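Local coordinates for protein SSD1 (Saccharomyces cerevisiae S288C, PDB 7AM1) that binds mRNA untranslated regions and represses translation as a non-enzymatic pseudonuclease member of the RNase II family, at residues Thr313-Asp316 with Ser317-Arg320; Leu716-Cys719 with Lys720-Asp724; Lys838-Asp842 with Leu843-Val847. All coordinates share one frame; numbering follows the deposited sequence.

Contact 1: residues Thr313-Asp316 with Ser317-Arg320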
loop_
_atom_site.group_PDB
_atom_site.type_symbol
_atom_site.label_atom_id
_atom_site.label_comp_id
_atom_site.label_asym_id
_atom_site.label_seq_id
_atom_site.Cartn_x
_atom_site.Cartn_y
_atom_site.Cartn_z
ATOM N N THR A 313 6.607 3.440 20.838
ATOM C CA THR A 313 5.531 4.398 20.615
ATOM C C THR A 313 5.304 4.626 19.128
ATOM O O THR A 313 4.160 4.775 18.682
ATOM C CB THR A 313 5.855 5.724 21.309
ATOM O OG1 THR A 313 6.012 5.507 22.717
ATOM C CG2 THR A 313 4.743 6.742 21.076
ATOM N N GLU A 314 6.385 4.655 18.341
ATOM C CA GLU A 314 6.249 4.834 16.900
ATOM C C GLU A 314 5.353 3.761 16.294
ATOM O O GLU A 314 4.495 4.060 15.455
ATOM C CB GLU A 314 7.630 4.814 16.245
ATOM C CG GLU A 314 8.450 6.077 16.486
ATOM C CD GLU A 314 9.874 5.966 15.965
ATOM O OE1 GLU A 314 10.398 4.831 15.892
ATOM O OE2 GLU A 314 10.473 7.014 15.638
ATOM N N ILE A 315 5.531 2.506 16.714
ATOM C CA ILE A 315 4.726 1.418 16.171
ATOM C C ILE A 315 3.313 1.468 16.739
ATOM O O ILE A 315 2.328 1.292 16.011
ATOM C CB ILE A 315 5.393 0.061 16.454
ATOM C CG1 ILE A 315 6.808 0.031 15.874
ATOM C CG2 ILE A 315 4.535 -1.081 15.894
ATOM C CD1 ILE A 315 6.878 0.298 14.383
ATOM N N ASP A 316 3.191 1.689 18.050
ATOM C CA ASP A 316 1.872 1.835 18.655
ATOM C C ASP A 316 1.082 2.941 17.968
ATOM O O ASP A 316 -0.122 2.798 17.724
ATOM C CB ASP A 316 2.026 2.118 20.150
ATOM C CG ASP A 316 0.745 1.902 20.926
ATOM O OD1 ASP A 316 -0.270 1.507 20.318
ATOM O OD2 ASP A 316 0.755 2.127 22.156
ATOM N N SER A 317 1.754 4.043 17.625
ATOM C CA SER A 317 1.077 5.165 16.981
ATOM C C SER A 317 0.608 4.799 15.579
ATOM O O SER A 317 -0.483 5.202 15.158
ATOM C CB SER A 317 2.011 6.373 16.929
ATOM O OG SER A 317 1.461 7.401 16.126
ATOM N N ILE A 318 1.422 4.043 14.839
ATOM C CA ILE A 318 1.006 3.575 13.522
ATOM C C ILE A 318 -0.233 2.701 13.641
ATOM O O ILE A 318 -1.180 2.831 12.855
ATOM C CB ILE A 318 2.160 2.827 12.824
ATOM C CG1 ILE A 318 3.244 3.825 12.411
ATOM C CG2 ILE A 318 1.633 2.019 11.624
ATOM C CD1 ILE A 318 4.545 3.195 11.989
ATOM N N LEU A 319 -0.255 1.804 14.628
ATOM C CA LEU A 319 -1.399 0.915 14.796
ATOM C C LEU A 319 -2.657 1.698 15.156
ATOM O O LEU A 319 -3.722 1.484 14.563
ATOM C CB LEU A 319 -1.091 -0.143 15.856
ATOM C CG LEU A 319 -0.134 -1.262 15.435
ATOM C CD1 LEU A 319 0.294 -2.078 16.643
ATOM C CD2 LEU A 319 -0.774 -2.165 14.389
ATOM N N ARG A 320 -2.555 2.604 16.137
ATOM C CA ARG A 320 -3.721 3.368 16.570
ATOM C C ARG A 320 -4.230 4.281 15.464
ATOM O O ARG A 320 -5.444 4.435 15.283
ATOM C CB ARG A 320 -3.399 4.225 17.792
ATOM C CG ARG A 320 -2.847 3.540 19.018
ATOM C CD ARG A 320 -3.885 2.742 19.759
ATOM N NE ARG A 320 -3.252 1.933 20.794
ATOM C CZ ARG A 320 -2.948 2.390 22.008
ATOM N NH1 ARG A 320 -3.235 3.642 22.340
ATOM N NH2 ARG A 320 -2.369 1.598 22.897
#
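The carboxylate of D316 lies over one face of the R320 guanidinium, its CG 3.5 Å above that plane and offset toward the rim. The two planes are 85° apart, so the carboxylate stands nearly upright on the group. This is an i to i+4 salt bridge within helix 311-321 of the second cold-shock domain (CSD2). It rests on charge alone: OD1 of D316 is 3.0 Å from NE of R320, but well out of the guanidinium plane, and no N-H points at it. Two torsions bring the groups together. D316 sends CG away from its backbone N (chi1 -164°), while the R320 chain bends at chi2 (-73°) and folds back along the helix.

Beneath the pair the backbone is regular alpha helix, with S317 N, I318 N, L319 N and R320 N bonded to the carbonyl oxygens of T313, E314, I315 and D316. On another side of the helix, I315 reaches I318 through their CD1 atoms and L319 through CG2 to CD1, both looser apolar contacts. I318 continues onto A709 and Q712 of helix 689-725, whereas S317 and R320 rest against strands 281-289 and 298-307 of the domain's own sheet. The salt-bridged arginine is also held close to its partner's backbone, R320 CG lying 3.1 Å from D316 O.

Contact 2: residues Leu716-Cys719 with Lys720-Asp724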
loop_
_atom_site.group_PDB
_atom_site.type_symbol
_atom_site.label_atom_id
_atom_site.label_comp_id
_atom_site.label_asym_id
_atom_site.label_seq_id
_atom_site.Cartn_x
_atom_site.Cartn_y
_atom_site.Cartn_z
ATOM N N LEU A 716 9.226 3.619 8.095
ATOM C CA LEU A 716 9.913 4.004 9.319
ATOM C C LEU A 716 11.254 3.290 9.434
ATOM O O LEU A 716 12.291 3.924 9.655
ATOM C CB LEU A 716 9.011 3.695 10.513
ATOM C CG LEU A 716 9.486 4.005 11.925
ATOM C CD1 LEU A 716 9.669 5.514 12.097
ATOM C CD2 LEU A 716 8.490 3.453 12.939
ATOM N N LEU A 717 11.253 1.964 9.279
ATOM C CA LEU A 717 12.489 1.203 9.406
ATOM C C LEU A 717 13.453 1.498 8.267
ATOM O O LEU A 717 14.672 1.480 8.470
ATOM C CB LEU A 717 12.173 -0.288 9.458
ATOM C CG LEU A 717 13.338 -1.241 9.714
ATOM C CD1 LEU A 717 14.117 -0.832 10.953
ATOM C CD2 LEU A 717 12.817 -2.671 9.840
ATOM N N LEU A 718 12.930 1.776 7.070
ATOM C CA LEU A 718 13.790 2.113 5.942
ATOM C C LEU A 718 14.507 3.439 6.169
ATOM O O LEU A 718 15.691 3.577 5.838
ATOM C CB LEU A 718 12.966 2.170 4.657
ATOM C CG LEU A 718 13.758 2.555 3.408
ATOM C CD1 LEU A 718 14.881 1.567 3.155
ATOM C CD2 LEU A 718 12.837 2.649 2.206
ATOM N N CYS A 719 13.804 4.428 6.721
ATOM C CA CYS A 719 14.438 5.708 7.014
ATOM C C CYS A 719 15.551 5.538 8.039
ATOM O O CYS A 719 16.627 6.130 7.905
ATOM C CB CYS A 719 13.395 6.704 7.514
ATOM S SG CYS A 719 12.313 7.328 6.230
ATOM N N LYS A 720 15.303 4.739 9.075
ATOM C CA LYS A 720 16.340 4.433 10.053
ATOM C C LYS A 720 17.535 3.747 9.402
ATOM O O LYS A 720 18.690 4.027 9.752
ATOM C CB LYS A 720 15.739 3.557 11.148
ATOM C CG LYS A 720 16.695 3.116 12.228
ATOM C CD LYS A 720 15.909 2.416 13.328
ATOM C CE LYS A 720 16.703 1.308 13.994
ATOM N NZ LYS A 720 15.845 0.112 14.233
ATOM N N THR A 721 17.273 2.843 8.454
ATOM C CA THR A 721 18.345 2.123 7.774
ATOM C C THR A 721 19.130 3.056 6.860
ATOM O O THR A 721 20.367 3.015 6.828
ATOM C CB THR A 721 17.755 0.954 6.976
ATOM O OG1 THR A 721 17.106 0.027 7.859
ATOM C CG2 THR A 721 18.835 0.229 6.219
ATOM N N ILE A 722 18.428 3.920 6.128
ATOM C CA ILE A 722 19.102 4.879 5.261
ATOM C C ILE A 722 20.033 5.768 6.076
ATOM O O ILE A 722 21.141 6.101 5.638
ATOM C CB ILE A 722 18.061 5.704 4.481
ATOM C CG1 ILE A 722 17.448 4.857 3.365
ATOM C CG2 ILE A 722 18.700 6.966 3.925
ATOM C CD1 ILE A 722 16.182 5.442 2.761
ATOM N N ASN A 723 19.598 6.184 7.265
ATOM C CA ASN A 723 20.424 7.078 8.069
ATOM C C ASN A 723 21.566 6.339 8.755
ATOM O O ASN A 723 22.621 6.930 9.015
ATOM C CB ASN A 723 19.572 7.796 9.112
ATOM C CG ASN A 723 18.739 8.910 8.510
ATOM O OD1 ASN A 723 18.981 9.346 7.384
ATOM N ND2 ASN A 723 17.764 9.392 9.269
ATOM N N ASP A 724 21.367 5.061 9.076
ATOM C CA ASP A 724 22.444 4.266 9.651
ATOM C C ASP A 724 23.504 3.957 8.604
ATOM O O ASP A 724 24.701 3.956 8.907
ATOM C CB ASP A 724 21.862 2.984 10.249
ATOM C CG ASP A 724 22.921 2.069 10.840
ATOM O OD1 ASP A 724 23.765 1.552 10.076
ATOM O OD2 ASP A 724 22.891 1.846 12.069
#
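Hydrogen bonding between L717 and T721 sets the pattern here: the carbonyl oxygen of L717 accepts twice, from T721 N and from T721 OG1, each at 2.9 Å. The two donors approach from opposite faces of the carbonyl plane, the hydroxyl tilted 34° from it. T721 can do this because its OG1 stands beside its own backbone N (chi1 -62°), turned back along the helix. K720 N, I722 N and N723 N bond in the usual way to L716 O, L718 O and C719 O. A valine in place of T721 would probably leave L717 O with the backbone N-H as its one donor among these residues and lose the side-chain grip on the preceding turn.

Apolar packing joins L718 to I722, with CG of L718 3.8 Å from CD1 of I722, while C719 and I722 both lean on L904 of strand 903-908.

Charge enters at K720, whose NZ forms a salt bridge with E839 of helix 834-842; the chain, bent at chi3 and chi4, also brings NZ within 3.8 Å of L717 CD1. A threonine hydroxyl bonded to the carbonyl four residues back is a familiar feature of alpha helices, here in the long helix 689-725.

Contact 3: residues Lys838-Asp842 with Leu843-Val847; sequences KELSD and LHLTV
L840 packs tightly against the chain that turns back beneath it: its CD2 lies 3.8 Å from CD1 of L845, and its other methyl, CD1, is 4.0 Å from CG2 of V847. The side chains cross at about a right angle in both pairs, and each methyl of L840 has a different partner. CG of L840 stands anti to the carbonyl carbon, which carries the fork to this side. L840 is buried, and L717 and T721 of helix 689-725 and I832 of a loop also touch it, while L845 reaches L717 and P423.

The backbone draws these side chains together. L845 N bonds to L840 O at 2.7 Å, with an almost straight N-H...O angle of 174°, and H844 N turns to S841 O at 2.8 Å. The second bond is less regular, because its donor sits above the S841 carbonyl plane, 70° out of it. One residue earlier, L843 N still makes the ordinary helical bond to E839 O, and CG of L843 leans on that same oxygen.

The other side is looser and faces solvent. S841, D842 and H844 are exposed; the H844 imidazole has S841 O over one face, 3.9 Å above its plane and offset toward the rim, a light contact compared with the leucine packing.

H844 leaves helical geometry with a positive phi of 57°. With the two bonds back into the last turn, L845 N to L840 O and H844 N to S841 O, this makes a Schellman motif, accompanied by the apolar L840-L845 pair that often goes with it; the motif closes the C-terminal end of helix 834-842.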
loop_
_atom_site.group_PDB
_atom_site.type_symbol
_atom_site.label_atom_id
_atom_site.label_comp_id
_atom_site.label_asym_id
_atom_site.label_seq_id
_atom_site.Cartn_x
_atom_site.Cartn_y
_atom_site.Cartn_z
ATOM N N LYS A 838 22.336 -6.674 12.975
ATOM C CA LYS A 838 21.765 -7.734 13.799
ATOM C C LYS A 838 20.246 -7.619 13.860
ATOM O O LYS A 838 19.534 -8.625 13.755
ATOM C CB LYS A 838 22.370 -7.678 15.203
ATOM C CG LYS A 838 21.860 -8.747 16.164
ATOM C CD LYS A 838 22.178 -10.150 15.668
ATOM N N GLU A 839 19.732 -6.398 14.021
ATOM C CA GLU A 839 18.290 -6.203 14.104
ATOM C C GLU A 839 17.602 -6.694 12.838
ATOM O O GLU A 839 16.632 -7.457 12.900
ATOM C CB GLU A 839 17.980 -4.725 14.347
ATOM C CG GLU A 839 16.508 -4.418 14.592
ATOM C CD GLU A 839 16.258 -2.938 14.828
ATOM O OE1 GLU A 839 15.300 -2.389 14.245
ATOM O OE2 GLU A 839 17.027 -2.319 15.595
ATOM N N LEU A 840 18.095 -6.266 11.673
ATOM C CA LEU A 840 17.485 -6.675 10.414
ATOM C C LEU A 840 17.582 -8.182 10.219
ATOM O O LEU A 840 16.647 -8.812 9.712
ATOM C CB LEU A 840 18.149 -5.940 9.253
ATOM C CG LEU A 840 18.055 -4.413 9.307
ATOM C CD1 LEU A 840 18.641 -3.806 8.044
ATOM C CD2 LEU A 840 16.616 -3.963 9.500
ATOM N N SER A 841 18.715 -8.775 10.603
ATOM C CA SER A 841 18.876 -10.220 10.493
ATOM C C SER A 841 17.835 -10.942 11.339
ATOM O O SER A 841 17.193 -11.894 10.878
ATOM C CB SER A 841 20.295 -10.614 10.907
ATOM O OG SER A 841 20.465 -12.020 10.895
ATOM N N ASP A 842 17.649 -10.495 12.585
ATOM C CA ASP A 842 16.637 -11.095 13.448
ATOM C C ASP A 842 15.252 -10.997 12.820
ATOM O O ASP A 842 14.460 -11.943 12.887
ATOM C CB ASP A 842 16.650 -10.418 14.818
ATOM C CG ASP A 842 17.938 -10.662 15.581
ATOM O OD1 ASP A 842 18.587 -11.706 15.351
ATOM O OD2 ASP A 842 18.303 -9.802 16.409
ATOM N N LEU A 843 14.939 -9.855 12.210
ATOM C CA LEU A 843 13.676 -9.676 11.505
ATOM C C LEU A 843 13.671 -10.325 10.126
ATOM O O LEU A 843 12.663 -10.225 9.416
ATOM C CB LEU A 843 13.370 -8.183 11.373
ATOM C CG LEU A 843 13.284 -7.416 12.696
ATOM C CD1 LEU A 843 13.131 -5.921 12.457
ATOM C CD2 LEU A 843 12.137 -7.938 13.542
ATOM N N HIS A 844 14.764 -10.978 9.730
ATOM C CA HIS A 844 14.863 -11.613 8.417
ATOM C C HIS A 844 14.623 -10.598 7.301
ATOM O O HIS A 844 13.886 -10.848 6.346
ATOM C CB HIS A 844 13.905 -12.802 8.304
ATOM C CG HIS A 844 14.184 -13.892 9.291
ATOM N ND1 HIS A 844 13.649 -13.904 10.561
ATOM C CD2 HIS A 844 14.957 -15.000 9.199
ATOM C CE1 HIS A 844 14.074 -14.975 11.207
ATOM N NE2 HIS A 844 14.869 -15.658 10.402
ATOM N N LEU A 845 15.254 -9.436 7.440
ATOM C CA LEU A 845 15.222 -8.386 6.434
ATOM C C LEU A 845 16.588 -8.282 5.765
ATOM O O LEU A 845 17.594 -8.772 6.284
ATOM C CB LEU A 845 14.834 -7.046 7.063
ATOM C CG LEU A 845 13.495 -7.014 7.801
ATOM C CD1 LEU A 845 13.369 -5.724 8.607
ATOM C CD2 LEU A 845 12.345 -7.142 6.828
ATOM N N THR A 846 16.618 -7.621 4.610
ATOM C CA THR A 846 17.828 -7.493 3.804
ATOM C C THR A 846 18.222 -6.027 3.686
ATOM O O THR A 846 17.379 -5.175 3.383
ATOM C CB THR A 846 17.621 -8.101 2.414
ATOM O OG1 THR A 846 17.362 -9.503 2.545
ATOM C CG2 THR A 846 18.852 -7.903 1.538
ATOM N N VAL A 847 19.500 -5.741 3.916
ATOM C CA VAL A 847 20.000 -4.364 3.822
ATOM C C VAL A 847 19.872 -3.883 2.382
ATOM O O VAL A 847 20.250 -4.617 1.449
ATOM C CB VAL A 847 21.468 -4.289 4.288
ATOM C CG1 VAL A 847 21.961 -2.843 4.254
ATOM C CG2 VAL A 847 21.636 -4.883 5.685
#

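Contacts 1 and 2 both lie within continuous helices, whereas contact 3 closes the end of one. Contact 2 is buried, contact 1 partly so, and contact 3 is at the surface. Helix 689-725 joins all three: L716 CD2 packs 3.7 Å from E314 CB and also against I315 and I318 of contact 1, while K720 NZ meets E839 OE1 of contact 3 at 2.6 Å and L717 adds apolar packing there. Contacts 1 and 3 do not touch, their nearest atoms being about 9 Å apart. Chemistry follows place: a charge pair within one helix at 313-320, a carbonyl oxygen accepting two hydrogen bonds at 716-724, and backbone capping over a leucine cluster at 838-847.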